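Local coordinates for SusD superfamily protein (Bacteroides thetaiotaomicron VPI-5482, PDB 3HDX) that probably binds polysaccharide at the outer membrane, as SusD-family proteins do, as a likely step in carbohydrate uptake, at residues Val202-Cys207 against Thr367-Glu372; Phe312-Thr317 against Ser321-Gln326; Glu462-Ile465 against Gln470-Gln473. All coordinates share one frame; numbering follows the deposited sequence. Where two conformers were deposited one is given.

The three contacts sample the centre and two far edges of a mainly helical SusD-family chain. Contact 1 lies about 12 Å from the chain centre and joins helices 196-209 and 363-376, which are distant in sequence. Contact 2, a water-laced turn between 312-317 and 321-326, is nested along the chain inside the loop that contact 1 closes; their centres are about 29 Å apart and their nearest atoms about 9 Å. Contact 3, near the C-terminus, follows both in sequence, its centre about 32 Å from that of contact 1. Contacts 2 and 3 lie on opposite sides of the chain centre, their centres about 46 Å apart. None of the three touches another.

Contact 1: Val202-Cys207 against Thr367-Glu372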
ATOM      1  N   VAL A 202      -4.253  -8.031  -3.001  1.00 11.09           N
ATOM      2  CA  VAL A 202      -3.501  -8.451  -1.821  1.00 10.44           C
ATOM      3  C   VAL A 202      -2.894  -9.822  -2.118  1.00 11.31           C
ATOM      4  O   VAL A 202      -1.736 -10.062  -1.771  1.00 11.33           O
ATOM      5  CB  VAL A 202      -4.344  -8.384  -0.509  1.00 10.50           C
ATOM      6  CG1 VAL A 202      -3.471  -8.774   0.694  1.00 11.42           C
ATOM      7  CG2 VAL A 202      -4.943  -6.998  -0.323  1.00 12.45           C
ATOM      8  N   LEU A 203      -3.694 -10.753  -2.665  1.00 10.43           N
ATOM      9  CA  LEU A 203      -3.166 -12.087  -3.056  1.00 10.67           C
ATOM     10  C   LEU A 203      -1.970 -11.965  -3.982  1.00  9.66           C
ATOM     11  O   LEU A 203      -0.945 -12.601  -3.760  1.00 11.52           O
ATOM     12  CB  LEU A 203      -4.242 -12.974  -3.713  1.00 11.97           C
ATOM     13  CG  LEU A 203      -5.265 -13.601  -2.767  1.00 12.55           C
ATOM     14  CD1 LEU A 203      -6.345 -14.247  -3.620  1.00 13.62           C
ATOM     15  CD2 LEU A 203      -4.593 -14.661  -1.909  1.00 12.09           C
ATOM     16  N   ALA A 204      -2.106 -11.139  -5.020  1.00 10.25           N
ATOM     17  CA  ALA A 204      -1.010 -10.969  -5.975  1.00 10.24           C
ATOM     18  C   ALA A 204       0.284 -10.529  -5.277  1.00  9.85           C
ATOM     19  O   ALA A 204       1.352 -11.056  -5.544  1.00 10.73           O
ATOM     20  CB  ALA A 204      -1.390  -9.956  -7.095  1.00 10.85           C
ATOM     21  N   HIS A 205       0.148  -9.540  -4.406  1.00  9.44           N
ATOM     22  CA  HIS A 205       1.296  -9.027  -3.665  1.00  9.31           C
ATOM     23  C   HIS A 205       1.854  -9.988  -2.618  1.00 10.50           C
ATOM     24  O   HIS A 205       3.069  -9.995  -2.391  1.00 11.78           O
ATOM     25  CB  HIS A 205       1.033  -7.617  -3.141  1.00 10.58           C
ATOM     26  CG  HIS A 205       1.278  -6.566  -4.170  1.00 11.00           C
ATOM     27  ND1 HIS A 205       2.550  -6.311  -4.644  1.00 11.56           N
ATOM     28  CD2 HIS A 205       0.448  -5.688  -4.793  1.00 12.82           C
ATOM     29  CE1 HIS A 205       2.484  -5.333  -5.533  1.00 12.87           C
ATOM     30  NE2 HIS A 205       1.221  -4.949  -5.656  1.00 12.36           N
ATOM     31  N   ILE A 206       0.994 -10.722  -1.901  1.00 10.36           N
ATOM     32  CA  ILE A 206       1.489 -11.732  -0.965  1.00 10.59           C
ATOM     33  C   ILE A 206       2.337 -12.727  -1.764  1.00 10.68           C
ATOM     34  O   ILE A 206       3.470 -13.049  -1.384  1.00 11.34           O
ATOM     35  CB  ILE A 206       0.358 -12.523  -0.278  1.00 10.65           C
ATOM     36  CG1 ILE A 206      -0.403 -11.629   0.713  1.00 12.14           C
ATOM     37  CG2 ILE A 206       0.930 -13.765   0.442  1.00 11.02           C
ATOM     38  CD1 ILE A 206      -1.799 -12.175   1.175  1.00 11.56           C
ATOM     39  N   CYS A 207       1.787 -13.185  -2.887  1.00 10.84           N
ATOM     40  CA  CYS A 207       2.509 -14.166  -3.707  1.00 11.50           C
ATOM     41  C   CYS A 207       3.842 -13.628  -4.206  1.00 10.34           C
ATOM     42  O   CYS A 207       4.855 -14.318  -4.139  1.00 11.40           O
ATOM     43  CB  CYS A 207       1.628 -14.692  -4.850  1.00 12.00           C
ATOM     44  SG  CYS A 207       0.191 -15.631  -4.266  1.00 14.27           S
ATOM     45  N   THR A 367      -0.026  -3.900 -13.221  1.00 11.20           N
ATOM     46  CA  THR A 367       0.537  -4.112 -14.547  1.00 10.88           C
ATOM     47  C   THR A 367       2.037  -4.289 -14.490  1.00 10.97           C
ATOM     48  O   THR A 367       2.571  -5.228 -15.104  1.00 12.38           O
ATOM     49  CB  THR A 367       0.104  -2.987 -15.493  1.00 11.98           C
ATOM     50  OG1 THR A 367      -1.334  -2.979 -15.536  1.00 13.18           O
ATOM     51  CG2 THR A 367       0.720  -3.127 -16.911  1.00 13.05           C
ATOM     52  N   LEU A 368       2.702  -3.475 -13.669  1.00 10.46           N
ATOM     53  CA  LEU A 368       4.171  -3.617 -13.506  1.00 11.69           C
ATOM     54  C   LEU A 368       4.481  -4.886 -12.720  1.00 11.13           C
ATOM     55  O   LEU A 368       5.476  -5.548 -12.995  1.00 11.05           O
ATOM     56  CB  LEU A 368       4.829  -2.361 -12.874  1.00 10.87           C
ATOM     57  CG  LEU A 368       4.783  -1.115 -13.756  1.00 11.67           C
ATOM     58  CD1 LEU A 368       5.123   0.179 -12.948  1.00 12.70           C
ATOM     59  CD2 LEU A 368       5.694  -1.276 -15.015  1.00 13.39           C
ATOM     60  N   LEU A 369       3.613  -5.263 -11.775  1.00 11.45           N
ATOM     61  CA  LEU A 369       3.789  -6.517 -11.001  1.00 10.81           C
ATOM     62  C   LEU A 369       3.725  -7.693 -11.950  1.00 11.50           C
ATOM     63  O   LEU A 369       4.483  -8.659 -11.812  1.00 11.62           O
ATOM     64  CB  LEU A 369       2.738  -6.602  -9.868  1.00 10.69           C
ATOM     65  CG  LEU A 369       2.997  -7.767  -8.906  1.00 10.26           C
ATOM     66  CD1 LEU A 369       4.303  -7.551  -8.077  1.00 13.40           C
ATOM     67  CD2 LEU A 369       1.746  -7.974  -7.996  1.00 11.10           C
ATOM     68  N   ARG A 370       2.760  -7.652 -12.859  1.00 12.10           N
ATOM     69  CA  ARG A 370       2.639  -8.697 -13.868  1.00 11.89           C
ATOM     70  C   ARG A 370       3.932  -8.820 -14.702  1.00 11.32           C
ATOM     71  O   ARG A 370       4.360  -9.935 -14.984  1.00 11.75           O
ATOM     72  CB  ARG A 370       1.414  -8.477 -14.763  1.00 12.56           C
ATOM     73  CG  ARG A 370       1.121  -9.685 -15.602  1.00 14.25           C
ATOM     74  CD  ARG A 370      -0.062  -9.445 -16.454  1.00 15.09           C
ATOM     75  NE  ARG A 370      -0.471 -10.638 -17.161  1.00 14.55           N
ATOM     76  CZ  ARG A 370      -1.567 -10.676 -17.912  1.00 15.24           C
ATOM     77  NH1 ARG A 370      -2.385  -9.605 -18.012  1.00 15.73           N
ATOM     78  NH2 ARG A 370      -1.878 -11.822 -18.506  1.00 15.62           N
ATOM     79  N   ALA A 371       4.488  -7.684 -15.123  1.00 11.17           N
ATOM     80  CA  ALA A 371       5.780  -7.673 -15.845  1.00 11.42           C
ATOM     81  C   ALA A 371       6.897  -8.330 -15.023  1.00 12.10           C
ATOM     82  O   ALA A 371       7.626  -9.188 -15.515  1.00 11.55           O
ATOM     83  CB  ALA A 371       6.140  -6.259 -16.300  1.00 12.22           C
ATOM     84  N   GLU A 372       7.011  -7.943 -13.761  1.00 11.17           N
ATOM     85  CA  GLU A 372       7.971  -8.533 -12.844  1.00 11.43           C
ATOM     86  C   GLU A 372       7.789 -10.060 -12.779  1.00 12.38           C
ATOM     87  O   GLU A 372       8.773 -10.804 -12.906  1.00 12.62           O
ATOM     88  CB  GLU A 372       7.782  -7.886 -11.467  1.00 10.85           C
ATOM     89  CG  GLU A 372       8.493  -8.491 -10.261  1.00 11.99           C
ATOM     90  CD  GLU A 372       8.100  -7.810  -8.950  1.00 11.93           C
ATOM     91  OE1 GLU A 372       7.611  -6.639  -8.964  1.00 11.98           O
ATOM     92  OE2 GLU A 372       8.308  -8.454  -7.904  1.00 12.53           O
TER
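Leu369 lays its CD2 methyl over the middle of the His205 imidazole, a CH-pi contact with CD2 3.8 Å from the ring centroid and 13° off the ring normal. The same methyl reaches the neighbouring Ala204, with CD2 3.8 Å from its CB, while the other branch, CD1, meets the ring at CE1, also 3.8 Å away. With CG turned anti to the backbone N (chi1 -171°), the fork is set against the ring. Leucine suits this place because one methyl meets both Ala204 CB and the imidazole face while the second adds to the ring contact; alanine is small enough to let it come close. Histidine offers the leucine a flat face and uses its polar end on Asp365, in the first turn of helix 363-376, hydrogen-bonded to NE2; the ring also stacks with Trp429. Replacing His205 with an alanine is likely to open a gap beside the Leu369 methyl and leave Asp365 without its imidazole partner. This buried helix-helix contact joins two family regions of the TPR clan, consistent with the helical SusD fold; helix 104-129 packs on 196-209 through Phe123, helix 213-226 touches both, and helices 380-391 and 409-423 flank 363-376.

Contact 2: Phe312-Thr317 against Ser321-Gln326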
ATOM      1  N   PHE A 312       8.291  14.019 -14.780  1.00 13.06           N
ATOM      2  CA  PHE A 312       9.350  14.986 -14.525  1.00 14.10           C
ATOM      3  C   PHE A 312       9.892  15.505 -15.845  1.00 14.29           C
ATOM      4  O   PHE A 312      10.953  15.152 -16.305  1.00 16.69           O
ATOM      5  CB  PHE A 312      10.460  14.407 -13.642  1.00 15.05           C
ATOM      6  CG  PHE A 312      11.477  15.409 -13.268  1.00 15.71           C
ATOM      7  CD1 PHE A 312      11.096  16.545 -12.554  1.00 17.26           C
ATOM      8  CD2 PHE A 312      12.803  15.267 -13.675  1.00 16.44           C
ATOM      9  CE1 PHE A 312      12.044  17.491 -12.241  1.00 18.06           C
ATOM     10  CE2 PHE A 312      13.750  16.215 -13.375  1.00 16.80           C
ATOM     11  CZ  PHE A 312      13.369  17.339 -12.660  1.00 18.84           C
ATOM     12  N   GLY A 313       9.101  16.361 -16.449  1.00 14.24           N
ATOM     13  CA  GLY A 313       9.418  16.883 -17.760  1.00 16.02           C
ATOM     14  C   GLY A 313       8.635  18.144 -18.011  1.00 14.59           C
ATOM     15  O   GLY A 313       8.981  19.203 -17.466  1.00 14.97           O
ATOM     16  N   ILE A 314       7.542  18.018 -18.758  1.00 14.51           N
ATOM     17  CA  ILE A 314       6.709  19.164 -19.094  1.00 15.16           C
ATOM     18  C   ILE A 314       6.202  19.897 -17.821  1.00 15.10           C
ATOM     19  O   ILE A 314       5.904  19.282 -16.780  1.00 14.61           O
ATOM     20  CB  ILE A 314       5.498  18.703 -19.971  1.00 16.64           C
ATOM     21  CG1 ILE A 314       4.796  19.857 -20.678  1.00 18.76           C
ATOM     22  CG2 ILE A 314       4.495  17.873 -19.159  1.00 16.59           C
ATOM     23  CD1 ILE A 314       5.646  20.458 -21.802  1.00 20.39           C
ATOM     24  N   ILE A 315       6.108  21.212 -17.936  1.00 13.88           N
ATOM     25  CA  ILE A 315       5.571  22.087 -16.918  1.00 14.64           C
ATOM     26  C   ILE A 315       4.129  21.692 -16.578  1.00 15.06           C
ATOM     27  O   ILE A 315       3.394  21.176 -17.440  1.00 16.92           O
ATOM     28  CB  ILE A 315       5.632  23.568 -17.428  1.00 15.58           C
ATOM     29  CG1 ILE A 315       5.414  24.572 -16.302  1.00 17.16           C
ATOM     30  CG2 ILE A 315       4.643  23.812 -18.603  1.00 16.19           C
ATOM     31  CD1 ILE A 315       5.670  26.030 -16.833  1.00 17.48           C
ATOM     32  N   ASP A 316       3.741  21.897 -15.316  1.00 16.87           N
ATOM     33  CA  ASP A 316       2.362  21.756 -14.885  1.00 18.50           C
ATOM     34  C   ASP A 316       1.850  23.175 -14.534  1.00 21.99           C
ATOM     35  O   ASP A 316       1.747  23.561 -13.362  1.00 22.28           O
ATOM     36  CB  ASP A 316       2.272  20.811 -13.680  1.00 18.63           C
ATOM     37  CG  ASP A 316       0.870  20.665 -13.145  1.00 18.93           C
ATOM     38  OD1 ASP A 316      -0.112  20.966 -13.882  1.00 18.39           O
ATOM     39  OD2 ASP A 316       0.760  20.175 -11.998  1.00 21.78           O
ATOM     40  N   THR A 317       1.605  23.955 -15.579  1.00 24.87           N
ATOM     41  CA  THR A 317       1.084  25.335 -15.484  1.00 27.85           C
ATOM     42  C   THR A 317       2.050  26.376 -14.894  1.00 28.14           C
ATOM     43  O   THR A 317       2.480  27.310 -15.600  1.00 30.21           O
ATOM     44  CB  THR A 317      -0.291  25.371 -14.740  1.00 30.19           C
ATOM     45  OG1 THR A 317      -1.200  24.521 -15.447  1.00 32.53           O
ATOM     46  CG2 THR A 317      -0.881  26.816 -14.675  1.00 31.38           C
ATOM     47  N   SER A 321       7.770  24.300 -12.349  1.00 17.42           N
ATOM     48  CA  SER A 321       7.074  23.073 -11.989  1.00 15.73           C
ATOM     49  C   SER A 321       7.252  21.974 -13.063  1.00 15.12           C
ATOM     50  O   SER A 321       7.725  22.175 -14.184  1.00 16.67           O
ATOM     51  CB  SER A 321       5.563  23.305 -11.801  1.00 17.18           C
ATOM     52  OG  SER A 321       4.906  23.534 -13.040  1.00 17.41           O
ATOM     53  N   SER A 322       6.843  20.798 -12.622  1.00 15.63           N
ATOM     54  CA  SER A 322       6.693  19.584 -13.385  1.00 14.72           C
ATOM     55  C   SER A 322       5.527  18.884 -12.682  1.00 14.82           C
ATOM     56  O   SER A 322       5.062  19.343 -11.611  1.00 14.68           O
ATOM     57  CB  SER A 322       7.955  18.743 -13.280  1.00 14.67           C
ATOM     58  OG  SER A 322       8.229  18.424 -11.915  1.00 15.70           O
ATOM     59  N   TYR A 323       5.073  17.752 -13.216  1.00 13.97           N
ATOM     60  CA  TYR A 323       3.932  17.066 -12.579  1.00 13.61           C
ATOM     61  C   TYR A 323       4.232  16.472 -11.192  1.00 12.61           C
ATOM     62  O   TYR A 323       3.339  16.427 -10.353  1.00 14.50           O
ATOM     63  CB  TYR A 323       3.300  16.029 -13.493  1.00 13.99           C
ATOM     64  CG  TYR A 323       2.347  16.654 -14.481  1.00 15.45           C
ATOM     65  CD1 TYR A 323       1.082  17.070 -14.071  1.00 15.33           C
ATOM     66  CD2 TYR A 323       2.668  16.787 -15.827  1.00 16.64           C
ATOM     67  CE1 TYR A 323       0.159  17.651 -14.975  1.00 17.17           C
ATOM     68  CE2 TYR A 323       1.752  17.365 -16.737  1.00 18.20           C
ATOM     69  CZ  TYR A 323       0.506  17.774 -16.304  1.00 18.22           C
ATOM     70  OH  TYR A 323      -0.382  18.343 -17.208  1.00 20.85           O
ATOM     71  N   TYR A 324       5.475  16.085 -10.944  1.00 12.40           N
ATOM     72  CA  TYR A 324       5.870  15.574  -9.621  1.00 12.00           C
ATOM     73  C   TYR A 324       6.491  16.573  -8.674  1.00 12.65           C
ATOM     74  O   TYR A 324       6.436  16.354  -7.464  1.00 14.04           O
ATOM     75  CB  TYR A 324       6.865  14.431  -9.780  1.00 12.00           C
ATOM     76  CG  TYR A 324       6.293  13.029  -9.955  1.00 12.34           C
ATOM     77  CD1 TYR A 324       4.976  12.784 -10.364  1.00 13.05           C
ATOM     78  CD2 TYR A 324       7.129  11.934  -9.727  1.00 12.36           C
ATOM     79  CE1 TYR A 324       4.501  11.491 -10.503  1.00 11.60           C
ATOM     80  CE2 TYR A 324       6.676  10.655  -9.877  1.00 11.84           C
ATOM     81  CZ  TYR A 324       5.364  10.426 -10.268  1.00 12.37           C
ATOM     82  OH  TYR A 324       4.842   9.172 -10.402  1.00 13.10           O
ATOM     83  N   VAL A 325       7.129  17.620  -9.211  1.00 13.19           N
ATOM     84  CA  VAL A 325       7.964  18.500  -8.407  1.00 13.89           C
ATOM     85  C   VAL A 325       7.749  19.983  -8.751  1.00 14.03           C
ATOM     86  O   VAL A 325       7.668  20.362  -9.914  1.00 15.78           O
ATOM     87  CB  VAL A 325       9.459  18.127  -8.640  1.00 13.87           C
ATOM     88  CG1 VAL A 325      10.377  18.995  -7.807  1.00 15.88           C
ATOM     89  CG2 VAL A 325       9.707  16.637  -8.333  1.00 15.82           C
ATOM     90  N   GLN A 326       7.728  20.810  -7.725  1.00 13.83           N
ATOM     91  CA  GLN A 326       7.625  22.266  -7.854  1.00 15.30           C
ATOM     92  C   GLN A 326       8.853  22.927  -7.236  1.00 16.52           C
ATOM     93  O   GLN A 326       9.667  22.284  -6.561  1.00 14.84           O
ATOM     94  CB  GLN A 326       6.350  22.776  -7.196  1.00 17.03           C
ATOM     95  CG  GLN A 326       5.104  22.516  -8.031  1.00 17.37           C
ATOM     96  CD  GLN A 326       3.851  23.019  -7.392  1.00 19.09           C
ATOM     97  OE1 GLN A 326       3.867  23.998  -6.623  1.00 22.76           O
ATOM     98  NE2 GLN A 326       2.737  22.424  -7.769  1.00 19.54           N
TER
HETATM   99  O   HOH W   1       6.322  16.894 -15.714  1.00 13.98           O
HETATM  100  O   HOH W   2       9.066  21.698 -16.427  1.00 16.49           O
HETATM  101  O   HOH W   3       3.072  20.514 -10.141  1.00 22.60           O
HETATM  102  O   HOH W   4       1.500  18.335 -10.473  1.00 36.44           O
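Asp316 and Ser321 supply the direct hydrogen bond of this turn: the backbone N of Asp316 donates to Ser321 OG over 3.0 Å, at an N-H...O angle of 145°. The hydroxyl sits between the backbone N and carbonyl carbon of its own residue (chi1 72°), which brings it close enough to the main chain to bond also with Ile318 O, within the intervening loop. A short serine therefore pins the turn from inside. Two CA-H...O contacts run in opposite directions beside it, from Ser322 CA to Ile314 O and from Ile315 CA to Ser321 O, each 3.5 Å long.

Flat groups and hydrocarbon make a second set. Asp316 stacks its carboxylate on the Tyr323 ring, the two planes 23° apart, and its CB lies over the same face, offset toward the rim. At the ring's edge Ile314 CG2 meets Tyr323 CE2 at 3.7 Å. An aromatic ring suits the place, its face taking Asp316 and its edge Ile314. Phe312 brings CD1 to 3.5 Å from Ser322 OG, which lies near the plane of its ring; that hydroxyl donates to Val325 O, an acceptor shared with Ser322 N.

Four waters add further polar links. One joins Gly313 N, Ile314 O and Tyr323 N; another bridges Gly313 O and Ser321 O. Two more gather at Asp316 OD2, one near the backbone oxygen of Ser322 and accepting from Gln326 NE2, the other near that of Tyr323.

The turn leads into strand 325-326, which pairs antiparallel with strand 334-335. Helix 297-303 meets Phe312 through Phe301, edge-to-face, and through Leu300, while helix 237-241 lies against Tyr323.

Contact 3: Glu462-Ile465 against Gln470-Gln473; sequences EDII and QIEQ
Glu462, in the first turn of its helix, reaches across to Gln473. Gln473 NE2 donates to Glu462 OE2 over 3.0 Å, and the bond is fairly straight, with an N-H...O angle of 160°. The oxygen lies almost in the amide plane of the glutamine, whereas the nitrogen approaches from well above the carboxylate plane, 50° out of it. The carboxylate and amide planes are also steeply inclined to each other. Both chains bend at chi2, which helps bring their ends together. Glutamine suits this place because it can donate and accept at once: while NE2 holds the glutamate, OE1 accepts from Val460 N just before the helix. The amide thereby ties the returning chain both to the helix and to the residues leading into it.

Ile464 follows with a lighter apolar touch, its CG2 methyl 4.2 Å from CG2 of Ile471; this holds for one of two conformers of Ile471 and is doubtful to that extent.

Ile465 carries most of the hydrocarbon contact. Its CG1 lies 3.6 Å from the carbonyl oxygen of Ile471. Further out, CD1 crosses Gln473, 3.8 Å from its CB and 3.7 Å from NE2. A branched, extended isoleucine can cover the Ile471 backbone with its stem and still reach the glutamine with its end.

Near the C-terminus, then, the chain leaving helix 462-467 turns back roughly antiparallel to it, and Arg149 bonds to Glu472 O on the returning segment. The Ile464 side chain also touches Asn74 and Trp75, in the short link between helices 67-73 and 76-91, and Ile471 meets Pro133, in the loop that follows helix 104-129.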
ATOM      1  N   GLU A 462      10.022  -2.589  22.433  1.00 20.65           N
ATOM      2  CA  GLU A 462      10.377  -3.169  23.742  1.00 23.57           C
ATOM      3  C   GLU A 462       9.182  -3.193  24.707  1.00 21.67           C
ATOM      4  O   GLU A 462       9.079  -4.106  25.526  1.00 21.33           O
ATOM      5  CB  GLU A 462      11.659  -2.525  24.297  1.00 26.13           C
ATOM      6  CG  GLU A 462      12.977  -2.955  23.461  1.00 30.48           C
ATOM      7  CD  GLU A 462      13.403  -4.470  23.528  1.00 32.68           C
ATOM      8  OE1 GLU A 462      13.029  -5.144  24.529  1.00 36.27           O
ATOM      9  OE2 GLU A 462      14.138  -4.995  22.597  1.00 33.16           O
ATOM     10  N   ASP A 463       8.227  -2.275  24.531  1.00 21.81           N
ATOM     11  CA  ASP A 463       6.973  -2.274  25.321  1.00 23.89           C
ATOM     12  C   ASP A 463       6.179  -3.571  25.094  1.00 23.49           C
ATOM     13  O   ASP A 463       5.660  -4.162  26.052  1.00 24.83           O
ATOM     14  CB  ASP A 463       6.074  -1.070  24.987  1.00 25.70           C
ATOM     15  CG  ASP A 463       6.702   0.286  25.394  1.00 28.98           C
ATOM     16  OD1 ASP A 463       7.609   0.306  26.261  1.00 30.43           O
ATOM     17  OD2 ASP A 463       6.264   1.326  24.832  1.00 31.22           O
ATOM     18  N   ILE A 464       6.152  -4.033  23.850  1.00 20.71           N
ATOM     19  CA  ILE A 464       5.460  -5.287  23.487  1.00 19.85           C
ATOM     20  C   ILE A 464       6.146  -6.489  24.161  1.00 20.42           C
ATOM     21  O   ILE A 464       5.468  -7.367  24.739  1.00 23.46           O
ATOM     22  CB  ILE A 464       5.388  -5.464  21.915  1.00 19.85           C
ATOM     23  CG1 ILE A 464       4.508  -4.389  21.226  1.00 20.25           C
ATOM     24  CG2 ILE A 464       4.911  -6.861  21.550  1.00 19.76           C
ATOM     25  CD1 ILE A 464       3.049  -4.437  21.510  1.00 22.22           C
ATOM     26  N   ILE A 465       7.471  -6.535  24.111  1.00 20.28           N
ATOM     27  CA  ILE A 465       8.247  -7.653  24.667  1.00 21.80           C
ATOM     28  C   ILE A 465       8.130  -7.705  26.188  1.00 24.18           C
ATOM     29  O   ILE A 465       8.004  -8.787  26.762  1.00 26.02           O
ATOM     30  CB  ILE A 465       9.713  -7.574  24.241  1.00 21.28           C
ATOM     31  CG1 ILE A 465       9.797  -7.864  22.720  1.00 21.67           C
ATOM     32  CG2 ILE A 465      10.610  -8.578  25.001  1.00 22.45           C
ATOM     33  CD1 ILE A 465      11.078  -7.543  22.149  1.00 22.80           C
ATOM     34  N   GLN A 470       6.580 -14.219  25.684  1.00 19.62           N
ATOM     35  CA  GLN A 470       6.883 -15.190  24.618  1.00 18.52           C
ATOM     36  C   GLN A 470       7.305 -14.513  23.321  1.00 17.05           C
ATOM     37  O   GLN A 470       7.731 -15.218  22.421  1.00 16.45           O
ATOM     38  CB  GLN A 470       5.687 -16.099  24.334  1.00 19.51           C
ATOM     39  CG  GLN A 470       5.309 -16.995  25.528  1.00 20.96           C
ATOM     40  CD  GLN A 470       4.591 -18.245  25.042  1.00 22.60           C
ATOM     41  OE1 GLN A 470       5.161 -19.057  24.294  1.00 24.44           O
ATOM     42  NE2 GLN A 470       3.366 -18.392  25.433  1.00 22.63           N
ATOM     43  N   ILE A 471       7.178 -13.177  23.236  1.00 16.40           N
ATOM     44  CA  ILE A 471       7.540 -12.414  22.026  0.50 16.27           C
ATOM     45  C   ILE A 471       9.031 -12.117  22.056  1.00 16.62           C
ATOM     46  O   ILE A 471       9.504 -11.461  22.977  1.00 17.87           O
ATOM     47  CB  ILE A 471       6.778 -11.085  21.955  0.50 15.81           C
ATOM     48  CG1 ILE A 471       5.271 -11.345  21.903  0.50 16.18           C
ATOM     49  CG2 ILE A 471       7.184 -10.250  20.709  0.50 15.35           C
ATOM     50  CD1 ILE A 471       4.872 -12.160  20.701  0.50 14.45           C
ATOM     51  N   GLU A 472       9.762 -12.610  21.057  1.00 16.79           N
ATOM     52  CA  GLU A 472      11.221 -12.462  20.942  0.50 17.77           C
ATOM     53  C   GLU A 472      11.572 -11.340  19.968  1.00 17.04           C
ATOM     54  O   GLU A 472      10.928 -11.156  18.938  1.00 16.45           O
ATOM     55  CB  GLU A 472      11.848 -13.779  20.437  0.50 20.41           C
ATOM     56  CG  GLU A 472      13.395 -13.834  20.435  0.50 22.76           C
ATOM     57  CD  GLU A 472      13.963 -15.064  19.722  0.50 25.44           C
ATOM     58  OE1 GLU A 472      13.209 -15.772  18.999  0.50 27.70           O
ATOM     59  OE2 GLU A 472      15.175 -15.306  19.874  0.50 26.36           O
ATOM     60  N   GLN A 473      12.618 -10.597  20.285  1.00 16.72           N
ATOM     61  CA  GLN A 473      13.067  -9.550  19.404  1.00 15.53           C
ATOM     62  C   GLN A 473      13.673 -10.169  18.147  1.00 16.59           C
ATOM     63  O   GLN A 473      14.180 -11.302  18.157  1.00 17.08           O
ATOM     64  CB  GLN A 473      14.133  -8.708  20.126  1.00 14.81           C
ATOM     65  CG  GLN A 473      14.697  -7.519  19.356  1.00 15.39           C
ATOM     66  CD  GLN A 473      13.620  -6.577  18.911  1.00 15.76           C
ATOM     67  OE1 GLN A 473      13.053  -6.738  17.802  1.00 16.13           O
ATOM     68  NE2 GLN A 473      13.230  -5.667  19.810  1.00 16.83           N
TER